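Local structure of bile salt hydrolase/transferase (Clostridium perfringens, 2BJF) at residues S29-P34 with G58-D63; P84-Y89 with N175-D180; P101-L106 with V129-S134. The protein hydrolyses the amide bond of glycine- and taurine-conjugated bile salts, releasing free bile acids, and also acts as a bile acid amine N-acyltransferase. All blocks are in the same frame, centred on the assembly; numbering follows the deposited sequence.

Interaction 1: S29-P34 with G58-D63; sequences SIIFIP and GTIFDD. With DXC ((3alpha,5beta,12alpha)-3,12-dihydroxycholan-24-oic acid), chain B.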
loop_
_atom_site.group_PDB
_atom_site.type_symbol
_atom_site.label_atom_id
_atom_site.label_comp_id
_atom_site.label_asym_id
_atom_site.label_seq_id
_atom_site.Cartn_x
_atom_site.Cartn_y
_atom_site.Cartn_z
ATOM N N SER A 29 11.212 -36.835 -2.422
ATOM C CA SER A 29 11.579 -37.392 -3.713
ATOM C C SER A 29 10.318 -37.393 -4.565
ATOM O O SER A 29 9.214 -37.189 -4.049
ATOM C CB SER A 29 12.130 -38.812 -3.559
ATOM O OG SER A 29 11.144 -39.694 -3.052
ATOM N N ILE A 30 10.481 -37.594 -5.866
ATOM C CA ILE A 30 9.335 -37.748 -6.748
ATOM C C ILE A 30 8.957 -39.227 -6.737
ATOM O O ILE A 30 9.762 -40.089 -7.103
ATOM C CB ILE A 30 9.611 -37.229 -8.181
ATOM C CG1 ILE A 30 10.005 -35.745 -8.165
ATOM C CG2 ILE A 30 8.379 -37.409 -9.057
ATOM C CD1 ILE A 30 11.483 -35.480 -7.895
ATOM N N ILE A 31 7.736 -39.505 -6.289
ATOM C CA ILE A 31 7.280 -40.872 -6.031
ATOM C C ILE A 31 6.257 -41.332 -7.063
ATOM O O ILE A 31 5.258 -40.651 -7.309
ATOM C CB ILE A 31 6.675 -41.001 -4.605
ATOM C CG1 ILE A 31 7.694 -40.577 -3.541
ATOM C CG2 ILE A 31 6.174 -42.424 -4.340
ATOM C CD1 ILE A 31 7.102 -40.404 -2.153
ATOM N N PHE A 32 6.524 -42.491 -7.662
ATOM C CA PHE A 32 5.583 -43.153 -8.559
ATOM C C PHE A 32 5.014 -44.399 -7.890
ATOM O O PHE A 32 5.765 -45.245 -7.395
ATOM C CB PHE A 32 6.260 -43.532 -9.884
ATOM C CG PHE A 32 5.410 -44.401 -10.777
ATOM C CD1 PHE A 32 4.418 -43.840 -11.576
ATOM C CD2 PHE A 32 5.601 -45.782 -10.816
ATOM C CE1 PHE A 32 3.626 -44.637 -12.400
ATOM C CE2 PHE A 32 4.811 -46.590 -11.636
ATOM C CZ PHE A 32 3.823 -46.015 -12.430
ATOM N N ILE A 33 3.686 -44.500 -7.878
ATOM C CA ILE A 33 2.998 -45.685 -7.369
ATOM C C ILE A 33 2.131 -46.276 -8.482
ATOM O O ILE A 33 1.264 -45.584 -9.018
ATOM C CB ILE A 33 2.117 -45.373 -6.128
ATOM C CG1 ILE A 33 2.904 -44.577 -5.078
ATOM C CG2 ILE A 33 1.566 -46.666 -5.526
ATOM C CD1 ILE A 33 2.058 -44.067 -3.915
ATOM N N PRO A 34 2.367 -47.554 -8.840
ATOM C CA PRO A 34 1.582 -48.202 -9.893
ATOM C C PRO A 34 0.170 -48.568 -9.431
ATOM O O PRO A 34 -0.160 -48.404 -8.253
ATOM C CB PRO A 34 2.390 -49.467 -10.197
ATOM C CG PRO A 34 3.085 -49.780 -8.922
ATOM C CD PRO A 34 3.390 -48.456 -8.278
ATOM N N GLY A 58 6.685 -36.224 -2.709
ATOM C CA GLY A 58 6.337 -36.649 -1.364
ATOM C C GLY A 58 7.521 -37.249 -0.644
ATOM O O GLY A 58 8.668 -37.052 -1.042
ATOM N N THR A 59 7.235 -37.981 0.425
ATOM C CA THR A 59 8.266 -38.688 1.169
ATOM C C THR A 59 7.736 -40.019 1.691
ATOM O O THR A 59 6.524 -40.204 1.838
ATOM C CB THR A 59 8.851 -37.827 2.322
ATOM O OG1 THR A 59 9.987 -38.489 2.892
ATOM C CG2 THR A 59 7.810 -37.555 3.413
ATOM N N ILE A 60 8.652 -40.949 1.941
ATOM C CA ILE A 60 8.294 -42.237 2.519
ATOM C C ILE A 60 8.672 -42.217 3.998
ATOM O O ILE A 60 9.849 -42.311 4.358
ATOM C CB ILE A 60 8.953 -43.418 1.761
ATOM C CG1 ILE A 60 8.573 -43.367 0.274
ATOM C CG2 ILE A 60 8.527 -44.751 2.373
ATOM C CD1 ILE A 60 9.476 -44.180 -0.639
ATOM N N PHE A 61 7.656 -42.062 4.842
ATOM C CA PHE A 61 7.839 -41.916 6.281
ATOM C C PHE A 61 7.356 -43.174 6.985
ATOM O O PHE A 61 6.204 -43.586 6.814
ATOM C CB PHE A 61 7.073 -40.689 6.787
ATOM C CG PHE A 61 7.447 -40.266 8.183
ATOM C CD1 PHE A 61 8.487 -39.365 8.397
ATOM C CD2 PHE A 61 6.746 -40.752 9.284
ATOM C CE1 PHE A 61 8.831 -38.964 9.687
ATOM C CE2 PHE A 61 7.084 -40.358 10.578
ATOM C CZ PHE A 61 8.127 -39.463 10.779
ATOM N N ASP A 62 8.246 -43.782 7.769
ATOM C CA ASP A 62 7.966 -45.039 8.469
ATOM C C ASP A 62 7.440 -46.112 7.502
ATOM O O ASP A 62 6.513 -46.858 7.828
ATOM C CB ASP A 62 6.990 -44.803 9.634
ATOM C CG ASP A 62 7.126 -45.838 10.738
ATOM O OD1 ASP A 62 8.270 -46.128 11.151
ATOM O OD2 ASP A 62 6.087 -46.352 11.204
ATOM N N ASP A 63 8.046 -46.162 6.313
ATOM C CA ASP A 63 7.693 -47.096 5.228
ATOM C C ASP A 63 6.384 -46.756 4.486
ATOM O O ASP A 63 5.924 -47.533 3.645
ATOM C CB ASP A 63 7.692 -48.555 5.724
ATOM C CG ASP A 63 8.229 -49.534 4.686
ATOM O OD1 ASP A 63 8.256 -49.199 3.481
ATOM O OD2 ASP A 63 8.626 -50.652 5.080
HETATM C C1 DXC B . 5.551 -34.503 10.711
HETATM C C2 DXC B . 4.240 -34.943 10.059
HETATM C C3 DXC B . 4.419 -36.076 9.033
HETATM C C4 DXC B . 5.507 -35.799 7.979
HETATM C C5 DXC B . 6.789 -35.342 8.678
HETATM C C6 DXC B . 6.594 -34.175 9.647
HETATM C C7 DXC B . 3.056 -36.414 8.409
HETATM C C8 DXC B . 2.579 -35.397 7.370
HETATM C C9 DXC B . 3.645 -35.005 6.344
HETATM C C10 DXC B . 5.012 -34.707 6.995
HETATM C C11 DXC B . 3.234 -33.740 5.584
HETATM C C12 DXC B . 4.214 -33.297 4.495
HETATM C C13 DXC B . 5.599 -33.053 5.115
HETATM C C14 DXC B . 6.058 -34.257 5.953
HETATM C C15 DXC B . 1.839 -33.656 4.963
HETATM C C16 DXC B . 1.976 -32.499 3.966
HETATM C C17 DXC B . 3.452 -32.061 3.991
HETATM C C18 DXC B . 5.842 -37.086 7.226
HETATM C C19 DXC B . 3.878 -31.354 2.685
HETATM O O1 DXC B . 5.613 -31.863 5.918
HETATM O O2 DXC B . 5.314 -33.342 11.516
HETATM C C20 DXC B . 4.346 -34.352 3.381
HETATM C C21 DXC B . 3.123 -30.033 2.488
HETATM C C22 DXC B . 3.368 -29.029 3.618
HETATM C C23 DXC B . 3.120 -27.600 3.189
HETATM O O3 DXC B . 2.914 -27.341 1.984
HETATM O O4 DXC B . 3.134 -26.720 4.076
HETATM C C24 DXC B . 5.383 -31.105 2.550
#
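S29 and G58 face each other as an antiparallel hydrogen-bonded pair, their backbones joined by two bonds. S29 N donates to G58 O at 2.9 Å and G58 N returns a bond to S29 O at 3.0 Å; both N-H groups point nearly straight at their acceptors. S29-G58 is the one bridge between these segments, since residues 31 and 33 pair with G56 and V54, before G58; the two short pieces run off at 79° to each other. The hydroxyl of T59 is bonded to N27 O, tying the strand to the chain just ahead of S29.

The apolar part of the contact is carried by I31. Its CG1 lies anti to the carbonyl carbon (chi1 -57°) and the chain then extends (chi2 168°), which brings the terminal CD1 onto the backbone of the other strand. CD1 sits 3.5 Å from G58 C and equally close to T59 N, packed against the peptide link itself. I60 also brings its end in, with CG1 at 4.1 Å from I31 CD1.

The third kind of contact is with the bile acid. F61, one of the residues lining the deoxycholate pocket, meets the ligand methyl C18 obliquely, F61 CD1 lying 3.7 Å from DXC C18.

Strand 29-33 lies between 54-61 and 315-318 in the large antiparallel sheet of this Ntn-hydrolase. I31 bonds through its backbone to G56 and I33 to V54, so the pairing continues into the earlier part of strand 54-61, while I30 and F32 bond to Y317 and K315 on the other side. F67 of strand 64-67 packs against I31 and I33.

Interaction 2: P84-Y89 with N175-D180; sequences PVYVSY and NSPTFD. With TAU (2-aminoethanesulfonic acid), chain C.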
loop_
_atom_site.group_PDB
_atom_site.type_symbol
_atom_site.label_atom_id
_atom_site.label_comp_id
_atom_site.label_asym_id
_atom_site.label_seq_id
_atom_site.Cartn_x
_atom_site.Cartn_y
_atom_site.Cartn_z
ATOM N N PRO A 84 -2.474 -22.972 8.615
ATOM C CA PRO A 84 -2.210 -22.982 10.060
ATOM C C PRO A 84 -3.318 -22.372 10.909
ATOM O O PRO A 84 -3.459 -22.727 12.081
ATOM C CB PRO A 84 -0.934 -22.148 10.188
ATOM C CG PRO A 84 -0.980 -21.216 9.041
ATOM C CD PRO A 84 -1.656 -21.959 7.921
ATOM N N VAL A 85 -4.085 -21.456 10.328
ATOM C CA VAL A 85 -5.160 -20.802 11.058
ATOM C C VAL A 85 -6.501 -21.166 10.431
ATOM O O VAL A 85 -6.614 -21.266 9.203
ATOM C CB VAL A 85 -4.981 -19.263 11.118
ATOM C CG1 VAL A 85 -5.837 -18.669 12.232
ATOM C CG2 VAL A 85 -3.514 -18.888 11.340
ATOM N N TYR A 86 -7.498 -21.370 11.293
ATOM C CA TYR A 86 -8.890 -21.686 10.920
ATOM C C TYR A 86 -9.139 -23.167 10.606
ATOM O O TYR A 86 -10.283 -23.578 10.399
ATOM C CB TYR A 86 -9.411 -20.763 9.800
ATOM C CG TYR A 86 -9.203 -19.287 10.088
ATOM C CD1 TYR A 86 -9.960 -18.631 11.060
ATOM C CD2 TYR A 86 -8.240 -18.551 9.395
ATOM C CE1 TYR A 86 -9.763 -17.280 11.333
ATOM C CE2 TYR A 86 -8.037 -17.205 9.661
ATOM C CZ TYR A 86 -8.800 -16.575 10.628
ATOM O OH TYR A 86 -8.597 -15.240 10.888
ATOM N N VAL A 87 -8.072 -23.964 10.599
ATOM C CA VAL A 87 -8.181 -25.409 10.391
ATOM C C VAL A 87 -8.656 -26.113 11.667
ATOM O O VAL A 87 -8.348 -25.675 12.779
ATOM C CB VAL A 87 -6.836 -26.018 9.896
ATOM C CG1 VAL A 87 -5.797 -26.068 11.022
ATOM C CG2 VAL A 87 -7.048 -27.398 9.282
ATOM N N SER A 88 -9.416 -27.193 11.495
ATOM C CA SER A 88 -9.854 -28.025 12.615
ATOM C C SER A 88 -10.111 -29.461 12.170
ATOM O O SER A 88 -11.026 -29.725 11.387
ATOM C CB SER A 88 -11.105 -27.437 13.276
ATOM O OG SER A 88 -11.589 -28.279 14.309
ATOM N N TYR A 89 -9.289 -30.380 12.669
ATOM C CA TYR A 89 -9.480 -31.805 12.427
ATOM C C TYR A 89 -10.132 -32.451 13.645
ATOM O O TYR A 89 -9.932 -31.997 14.773
ATOM C CB TYR A 89 -8.144 -32.502 12.162
ATOM C CG TYR A 89 -7.260 -31.879 11.100
ATOM C CD1 TYR A 89 -7.704 -31.727 9.786
ATOM C CD2 TYR A 89 -5.959 -31.480 11.408
ATOM C CE1 TYR A 89 -6.880 -31.167 8.810
ATOM C CE2 TYR A 89 -5.128 -30.926 10.440
ATOM C CZ TYR A 89 -5.594 -30.771 9.147
ATOM O OH TYR A 89 -4.768 -30.224 8.193
ATOM N N ASN A 175 -2.522 -19.739 1.421
ATOM C CA ASN A 175 -2.648 -20.257 2.775
ATOM C C ASN A 175 -3.782 -19.536 3.510
ATOM O O ASN A 175 -4.739 -19.096 2.870
ATOM C CB ASN A 175 -1.298 -20.152 3.497
ATOM C CG ASN A 175 -0.146 -20.721 2.670
ATOM O OD1 ASN A 175 0.641 -19.975 2.084
ATOM N ND2 ASN A 175 -0.061 -22.044 2.602
ATOM N N SER A 176 -3.693 -19.425 4.836
ATOM C CA SER A 176 -4.756 -18.804 5.639
ATOM C C SER A 176 -4.917 -17.306 5.335
ATOM O O SER A 176 -3.941 -16.652 4.966
ATOM C CB SER A 176 -4.503 -19.036 7.131
ATOM O OG SER A 176 -4.579 -20.419 7.438
ATOM N N PRO A 177 -6.140 -16.751 5.491
ATOM C CA PRO A 177 -7.400 -17.329 5.983
ATOM C C PRO A 177 -8.125 -18.252 4.996
ATOM O O PRO A 177 -7.536 -18.707 4.012
ATOM C CB PRO A 177 -8.271 -16.093 6.276
ATOM C CG PRO A 177 -7.430 -14.905 6.011
ATOM C CD PRO A 177 -6.311 -15.332 5.139
ATOM N N THR A 178 -9.399 -18.520 5.277
ATOM C CA THR A 178 -10.219 -19.425 4.469
ATOM C C THR A 178 -10.404 -18.913 3.040
ATOM O O THR A 178 -10.214 -17.723 2.764
ATOM C CB THR A 178 -11.601 -19.663 5.116
ATOM O OG1 THR A 178 -12.295 -18.415 5.236
ATOM C CG2 THR A 178 -11.451 -20.302 6.495
ATOM N N PHE A 179 -10.777 -19.819 2.137
ATOM C CA PHE A 179 -10.874 -19.501 0.711
ATOM C C PHE A 179 -11.876 -18.385 0.415
ATOM O O PHE A 179 -11.601 -17.495 -0.393
ATOM C CB PHE A 179 -11.197 -20.758 -0.108
ATOM C CG PHE A 179 -11.174 -20.535 -1.597
ATOM C CD1 PHE A 179 -9.976 -20.264 -2.258
ATOM C CD2 PHE A 179 -12.347 -20.597 -2.341
ATOM C CE1 PHE A 179 -9.952 -20.056 -3.634
ATOM C CE2 PHE A 179 -12.334 -20.397 -3.718
ATOM C CZ PHE A 179 -11.134 -20.121 -4.365
ATOM N N ASP A 180 -13.026 -18.429 1.086
ATOM C CA ASP A 180 -14.054 -17.402 0.917
ATOM C C ASP A 180 -13.570 -16.015 1.339
ATOM O O ASP A 180 -14.012 -15.008 0.780
ATOM C CB ASP A 180 -15.345 -17.782 1.655
ATOM C CG ASP A 180 -15.128 -18.026 3.136
ATOM O OD1 ASP A 180 -14.311 -18.899 3.486
ATOM O OD2 ASP A 180 -15.789 -17.353 3.954
HETATM C C1 TAU C . 2.779 -19.610 8.757
HETATM C C2 TAU C . 3.345 -20.172 7.778
HETATM N N1 TAU C . 2.418 -19.199 9.871
HETATM S S TAU C . 2.745 -20.073 6.331
HETATM O O1 TAU C . 1.265 -20.145 6.386
HETATM O O2 TAU C . 3.157 -18.799 5.701
HETATM O O3 TAU C . 3.256 -21.207 5.527
#
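S176 points its side chain at the backbone of V85, and Y86 lays its ring alongside P177. With OG anti to the carbonyl carbon (chi1 -65°), S176 donates to V85 O at 2.8 Å, reaching a lone pair in the carbonyl plane at a C=O...OG angle of 122°. V85 N stands 3.1 Å from the same S176 OG, and P84 CD 3.3 Å from it, so the hydroxyl lies against the P84-V85 backbone and the proline ring.

Y86 and P177 run side by side and point the same way. The CD2-CE2 side of the ring meets the proline, Y86 CE2 lying 3.6 Å from P177 CB, while S176 CB approaches the ring edge near its plane. V85 CG1 covers one face of the ring, offset toward the rim. At the base of the tyrosine, Y86 CB touches T178 CG2 at 3.9 Å. The peptide bond before P177 is cis. T178 stands at the N-cap position of helix 179-186 without a side-chain capping bond; its OG1 donates to D180 OD1 at 2.7 Å, meeting the carboxylate from above its plane.

L210 of the second subunit packs over P84, V85, Y86 and P177 at a subunit interface. P84 and N175 border the taurine, with P84 CG 3.6 Å from TAU O1. N175 OD1 accepts from the amino group of the nucleophile C2 and from R228, so one end of this contact belongs to the active site. The nearest atoms these segments offer to TAU O1 are carbons, while Q212 N of the second subunit hydrogen-bonds the taurine, consistent with recognition not specific for the tauryl product.

Interaction 3: P101-L106 with V129-S134; sequences PVYNFL and VDIPIS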
loop_
_atom_site.group_PDB
_atom_site.type_symbol
_atom_site.label_atom_id
_atom_site.label_comp_id
_atom_site.label_asym_id
_atom_site.label_seq_id
_atom_site.Cartn_x
_atom_site.Cartn_y
_atom_site.Cartn_z
ATOM N N PRO A 101 -7.417 -39.815 7.321
ATOM C CA PRO A 101 -6.320 -39.207 8.074
ATOM C C PRO A 101 -5.658 -38.087 7.276
ATOM O O PRO A 101 -5.537 -38.194 6.053
ATOM C CB PRO A 101 -5.343 -40.370 8.272
ATOM C CG PRO A 101 -6.165 -41.602 8.099
ATOM C CD PRO A 101 -7.166 -41.241 7.052
ATOM N N VAL A 102 -5.240 -37.027 7.967
ATOM C CA VAL A 102 -4.660 -35.842 7.321
ATOM C C VAL A 102 -3.521 -36.196 6.359
ATOM O O VAL A 102 -3.514 -35.746 5.210
ATOM C CB VAL A 102 -4.162 -34.797 8.358
ATOM C CG1 VAL A 102 -3.711 -33.517 7.661
ATOM C CG2 VAL A 102 -5.243 -34.483 9.378
ATOM N N TYR A 103 -2.577 -37.010 6.833
ATOM C CA TYR A 103 -1.402 -37.405 6.049
ATOM C C TYR A 103 -1.753 -38.186 4.777
ATOM O O TYR A 103 -0.956 -38.236 3.838
ATOM C CB TYR A 103 -0.426 -38.224 6.909
ATOM C CG TYR A 103 -0.965 -39.575 7.343
ATOM C CD1 TYR A 103 -0.878 -40.688 6.503
ATOM C CD2 TYR A 103 -1.560 -39.739 8.592
ATOM C CE1 TYR A 103 -1.378 -41.926 6.893
ATOM C CE2 TYR A 103 -2.058 -40.978 8.995
ATOM C CZ TYR A 103 -1.964 -42.065 8.139
ATOM O OH TYR A 103 -2.458 -43.290 8.527
ATOM N N ASN A 104 -2.939 -38.795 4.760
ATOM C CA ASN A 104 -3.342 -39.682 3.670
ATOM C C ASN A 104 -4.334 -39.065 2.679
ATOM O O ASN A 104 -4.669 -39.690 1.672
ATOM C CB ASN A 104 -3.903 -40.997 4.232
ATOM C CG ASN A 104 -3.831 -42.143 3.231
ATOM O OD1 ASN A 104 -2.799 -42.366 2.595
ATOM N ND2 ASN A 104 -4.929 -42.881 3.095
ATOM N N PHE A 105 -4.791 -37.844 2.953
ATOM C CA PHE A 105 -5.836 -37.226 2.130
ATOM C C PHE A 105 -5.457 -37.098 0.654
ATOM O O PHE A 105 -6.246 -37.455 -0.222
ATOM C CB PHE A 105 -6.267 -35.861 2.682
ATOM C CG PHE A 105 -7.404 -35.236 1.918
ATOM C CD1 PHE A 105 -8.721 -35.574 2.205
ATOM C CD2 PHE A 105 -7.157 -34.319 0.897
ATOM C CE1 PHE A 105 -9.776 -35.006 1.494
ATOM C CE2 PHE A 105 -8.204 -33.743 0.183
ATOM C CZ PHE A 105 -9.516 -34.089 0.481
ATOM N N LEU A 106 -4.258 -36.583 0.387
ATOM C CA LEU A 106 -3.815 -36.363 -0.987
ATOM C C LEU A 106 -3.781 -37.676 -1.775
ATOM O O LEU A 106 -4.318 -37.756 -2.883
ATOM C CB LEU A 106 -2.452 -35.664 -1.012
ATOM C CG LEU A 106 -2.160 -34.780 -2.229
ATOM C CD1 LEU A 106 -1.136 -33.721 -1.882
ATOM C CD2 LEU A 106 -1.697 -35.590 -3.432
ATOM N N VAL A 129 -9.447 -36.547 9.741
ATOM C CA VAL A 129 -9.135 -36.881 11.132
ATOM C C VAL A 129 -7.635 -36.771 11.435
ATOM O O VAL A 129 -6.796 -37.180 10.630
ATOM C CB VAL A 129 -9.704 -38.288 11.518
ATOM C CG1 VAL A 129 -9.204 -39.379 10.570
ATOM C CG2 VAL A 129 -9.392 -38.635 12.964
ATOM N N ASP A 130 -7.312 -36.213 12.601
ATOM C CA ASP A 130 -5.925 -35.986 13.010
ATOM C C ASP A 130 -5.282 -37.248 13.599
ATOM O O ASP A 130 -4.907 -37.284 14.775
ATOM C CB ASP A 130 -5.848 -34.812 14.000
ATOM C CG ASP A 130 -4.444 -34.228 14.128
ATOM O OD1 ASP A 130 -3.525 -34.663 13.399
ATOM O OD2 ASP A 130 -4.262 -33.318 14.964
ATOM N N ILE A 131 -5.167 -38.283 12.767
ATOM C CA ILE A 131 -4.466 -39.513 13.133
ATOM C C ILE A 131 -2.995 -39.374 12.743
ATOM O O ILE A 131 -2.692 -39.071 11.588
ATOM C CB ILE A 131 -5.086 -40.766 12.434
ATOM C CG1 ILE A 131 -6.570 -40.940 12.799
ATOM C CG2 ILE A 131 -4.281 -42.038 12.741
ATOM C CD1 ILE A 131 -6.867 -41.126 14.288
ATOM N N PRO A 132 -2.074 -39.573 13.708
ATOM C CA PRO A 132 -0.645 -39.495 13.399
ATOM C C PRO A 132 -0.195 -40.576 12.416
ATOM O O PRO A 132 -0.675 -41.711 12.479
ATOM C CB PRO A 132 0.026 -39.700 14.764
ATOM C CG PRO A 132 -0.994 -40.387 15.600
ATOM C CD PRO A 132 -2.314 -39.862 15.134
ATOM N N ILE A 133 0.711 -40.207 11.512
ATOM C CA ILE A 133 1.293 -41.144 10.547
ATOM C C ILE A 133 2.141 -42.200 11.265
ATOM O O ILE A 133 2.212 -43.354 10.839
ATOM C CB ILE A 133 2.120 -40.397 9.453
ATOM C CG1 ILE A 133 2.486 -41.338 8.297
ATOM C CG2 ILE A 133 3.354 -39.707 10.060
ATOM C CD1 ILE A 133 2.988 -40.631 7.044
ATOM N N SER A 134 2.765 -41.778 12.365
ATOM C CA SER A 134 3.582 -42.630 13.220
ATOM C C SER A 134 3.709 -41.945 14.577
ATOM O O SER A 134 3.664 -40.712 14.655
ATOM C CB SER A 134 4.967 -42.844 12.601
ATOM O OG SER A 134 5.691 -43.841 13.298
#
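Y103 rests its ring on I133 where the chain leaves the parallel strands 98-101 and 126-129 of this Ntn-hydrolase. P101 and V129 form the parallel bridge that ends both strands, CA to CA 4.8 Å. There V129 O takes a bond from V102 N at 3.1 Å, the donor tilted 25° from the carbonyl plane, and also a CA-H...O contact from P101. V102 CG2 leans over the same oxygen at 3.4 Å.

Beyond the bridge, D130 centres an inverse gamma turn and the 130-134 loop bends into a hollow that the tyrosine ring fills. CG of Y103 lies between its backbone N and carbonyl carbon (chi1 66°), which points CG toward the loop. I133 CA sits over one face, 4.0 Å from the ring centroid in a CH-pi contact, and I133 CB packs against Y103 CG at 3.8 Å, with CG1 and CD1 continuing toward Y103 CD1. P101 CB meets I131 CB at 4.2 Å, a smaller bump beside the ring.

The hydroxyl of Y103 is bonded to N44, and N139 ties the loop through I131 O and D130 OD1. I133, which lines the deoxycholate pocket, thus packs on the Y103 ring and also touches the bile acid. At the ring edge, in its plane, I131 O lies 3.3 Å from both Y103 CD2 and CE2.

Interactions 1 and 3 are buried, whereas interaction 2 is only partly so and is covered by another subunit. Interaction 1 is regular sheet pairing with one isoleucine methyl against the backbone; interaction 2 joins two loops by a serine hydroxyl and a tyrosine-proline pair; interaction 3 is mostly ring against loop. Interactions 1 and 3 touch, F61 CD2 packing on I133 CG2 at 3.6 Å, and both of these residues line the deoxycholate pocket. Interaction 2 instead borders the taurine, with its centre about 27 Å from that of interaction 1. It meets interaction 3 where Y89 packs on V102 and D130; interaction 3 is nested within the loop that interaction 2 closes.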